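Local coordinates for SA0254 protein (Staphylococcus aureus subsp. aureus, PDB 2OOI), which is of unknown function but carries a UTRA domain, the effector-binding module of HutC-type GntR transcription regulators, and so probably binds a small-molecule ligand, at residues B[103-108]-B[129-134]. Sequence-based numbering, arbitrary orientation.
Sequences DIFFNV and RYHQTF
Phe-105 and His-131 face each other at the middle of an antiparallel strand pair, their backbones hydrogen-bonded in both directions: Phe-105 N to His-131 O at 2.9 Å and His-131 N to Phe-105 O at 2.8 Å. Asp-103 with Thr-133 and Asn-107 with Arg-129 repeat this reciprocal pair, giving six backbone hydrogen bonds in all. Between them lie the non-hydrogen-bonded pairs Ile-104 with Gln-132 and Phe-106 with Tyr-130, where CA-H...O contacts such as Phe-106 CA to Arg-129 O (3.3 Å) fill in. Alternation sorts the side chains onto two faces.

On the face of Ile-104, Phe-106, Tyr-130 and Gln-132, the branched Ile-104 serves two neighbours. Its CG2 makes an off-centre CH-pi contact with the Tyr-130 ring, 4.2 Å from the centroid, on the CE1 and CZ side; its CG1, anti to the carbonyl carbon (chi1 -71°), rests 3.7 Å from Gln-132 CD. Ile-104 and Gln-132 run side by side, the long aliphatic part of the glutamine suiting this buried place while OE1 bonds to Ser-102. Phe-106 CB lies 4.1 Å from Tyr-130 CD1; the Phe-106 ring leads away to meet Phe-106 and Phe-156 of the second subunit.

The face of Asp-103, Phe-105, Asn-107, Arg-129, His-131 and Thr-133 is more polar, apart from Phe-105, whose ring meets Tyr-157 of the second subunit. Asn-107 OD1 approaches the aliphatic Arg-129 CG at 3.7 Å, while the guanidinium goes on to a salt bridge with Glu-115. Both ring nitrogens of His-131 are hydrogen-bonded, ND1 to Asp-146 and NE2 to Glu-40, which is also hydrogen-bonded to Thr-133 OG1.

On its other side strand 126-136 pairs antiparallel with strand 141-150, whereas strand 99-110 is outermost within its chain and pairs antiparallel with a strand of the second subunit. The pair thus belongs to the antiparallel sheet of the UTRA domain, a sheet that runs on across the dimer interface.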
# COMPACT_ATOMS: atom_id res chain seq x y z
N ASP B 103 -5.43 -11.72 1.77
CA ASP B 103 -4.88 -10.87 2.82
C ASP B 103 -3.58 -10.29 2.33
O ASP B 103 -2.68 -11.03 1.94
CB ASP B 103 -4.60 -11.67 4.09
CG ASP B 103 -5.84 -12.13 4.77
OD1 ASP B 103 -6.79 -11.31 4.87
OD2 ASP B 103 -5.90 -13.33 5.15
N ILE B 104 -3.45 -8.98 2.40
CA ILE B 104 -2.27 -8.31 1.91
C ILE B 104 -1.56 -7.60 3.06
O ILE B 104 -2.19 -6.92 3.86
CB ILE B 104 -2.65 -7.28 0.88
CG1 ILE B 104 -3.11 -7.97 -0.40
CG2 ILE B 104 -1.49 -6.35 0.61
CD1 ILE B 104 -3.97 -7.09 -1.30
N PHE B 105 -0.25 -7.76 3.13
CA PHE B 105 0.55 -7.09 4.14
C PHE B 105 1.67 -6.36 3.43
O PHE B 105 2.31 -6.95 2.57
CB PHE B 105 1.12 -8.11 5.13
CG PHE B 105 0.07 -8.94 5.82
CD1 PHE B 105 -0.44 -8.56 7.06
CD2 PHE B 105 -0.44 -10.07 5.21
CE1 PHE B 105 -1.44 -9.33 7.69
CE2 PHE B 105 -1.41 -10.83 5.84
CZ PHE B 105 -1.92 -10.46 7.09
N PHE B 106 1.92 -5.09 3.74
CA PHE B 106 3.12 -4.48 3.18
C PHE B 106 3.86 -3.52 4.09
O PHE B 106 3.28 -2.83 4.92
CB PHE B 106 2.84 -3.89 1.81
CG PHE B 106 1.89 -2.72 1.81
CD1 PHE B 106 2.35 -1.42 2.03
CD2 PHE B 106 0.55 -2.91 1.46
CE1 PHE B 106 1.49 -0.33 1.99
CE2 PHE B 106 -0.33 -1.83 1.42
CZ PHE B 106 0.15 -0.53 1.67
N ASN B 107 5.18 -3.50 3.96
CA ASN B 107 5.98 -2.49 4.63
C ASN B 107 7.16 -2.07 3.78
O ASN B 107 7.45 -2.69 2.78
CB ASN B 107 6.42 -2.97 5.99
CG ASN B 107 7.25 -4.21 5.91
OD1 ASN B 107 8.31 -4.25 5.22
ND2 ASN B 107 6.79 -5.24 6.58
N VAL B 108 7.83 -1.00 4.17
CA VAL B 108 8.94 -0.47 3.39
C VAL B 108 10.19 -0.92 4.10
O VAL B 108 10.19 -0.99 5.32
CB VAL B 108 8.85 1.08 3.29
CG1 VAL B 108 10.12 1.70 2.70
CG2 VAL B 108 7.64 1.44 2.49
N ARG B 129 8.25 -4.45 0.53
CA ARG B 129 8.09 -5.89 0.77
C ARG B 129 6.59 -6.10 0.98
O ARG B 129 6.00 -5.55 1.91
CB ARG B 129 8.89 -6.40 1.97
CG ARG B 129 10.15 -5.64 2.27
CD ARG B 129 11.19 -6.41 3.07
NE ARG B 129 11.91 -7.22 2.11
CZ ARG B 129 13.20 -7.11 1.76
NH1 ARG B 129 14.06 -6.27 2.31
NH2 ARG B 129 13.63 -7.90 0.82
N TYR B 130 6.00 -6.89 0.10
CA TYR B 130 4.56 -7.06 -0.01
C TYR B 130 4.27 -8.55 0.10
O TYR B 130 4.99 -9.36 -0.49
CB TYR B 130 4.19 -6.50 -1.36
CG TYR B 130 2.77 -6.59 -1.86
CD1 TYR B 130 1.95 -5.45 -1.91
CD2 TYR B 130 2.27 -7.78 -2.40
CE1 TYR B 130 0.66 -5.52 -2.44
CE2 TYR B 130 0.99 -7.86 -2.94
CZ TYR B 130 0.19 -6.72 -2.95
OH TYR B 130 -1.08 -6.81 -3.50
N HIS B 131 3.29 -8.94 0.90
CA HIS B 131 2.95 -10.35 1.09
C HIS B 131 1.49 -10.53 0.80
O HIS B 131 0.69 -9.73 1.24
CB HIS B 131 3.23 -10.87 2.51
CG HIS B 131 2.97 -12.34 2.65
ND1 HIS B 131 3.97 -13.29 2.51
CD2 HIS B 131 1.82 -13.03 2.83
CE1 HIS B 131 3.44 -14.49 2.64
NE2 HIS B 131 2.14 -14.36 2.82
N GLN B 132 1.14 -11.57 0.07
CA GLN B 132 -0.26 -11.81 -0.21
C GLN B 132 -0.61 -13.28 0.01
O GLN B 132 0.10 -14.15 -0.46
CB GLN B 132 -0.59 -11.35 -1.63
CG GLN B 132 -2.10 -11.27 -1.91
CD GLN B 132 -2.47 -10.43 -3.13
OE1 GLN B 132 -3.65 -10.36 -3.49
NE2 GLN B 132 -1.49 -9.80 -3.77
N THR B 133 -1.70 -13.56 0.72
CA THR B 133 -2.17 -14.93 0.87
C THR B 133 -3.53 -15.04 0.21
O THR B 133 -4.42 -14.28 0.55
CB THR B 133 -2.32 -15.32 2.31
OG1 THR B 133 -1.04 -15.26 2.93
CG2 THR B 133 -2.89 -16.77 2.43
N PHE B 134 -3.65 -15.97 -0.74
CA PHE B 134 -4.88 -16.12 -1.51
C PHE B 134 -5.68 -17.33 -1.01
O PHE B 134 -5.12 -18.39 -0.72
CB PHE B 134 -4.56 -16.34 -2.99
CG PHE B 134 -3.92 -15.16 -3.68
CD1 PHE B 134 -4.69 -14.29 -4.45
CD2 PHE B 134 -2.53 -14.95 -3.61
CE1 PHE B 134 -4.08 -13.19 -5.13
CE2 PHE B 134 -1.91 -13.87 -4.27
CZ PHE B 134 -2.69 -12.99 -5.04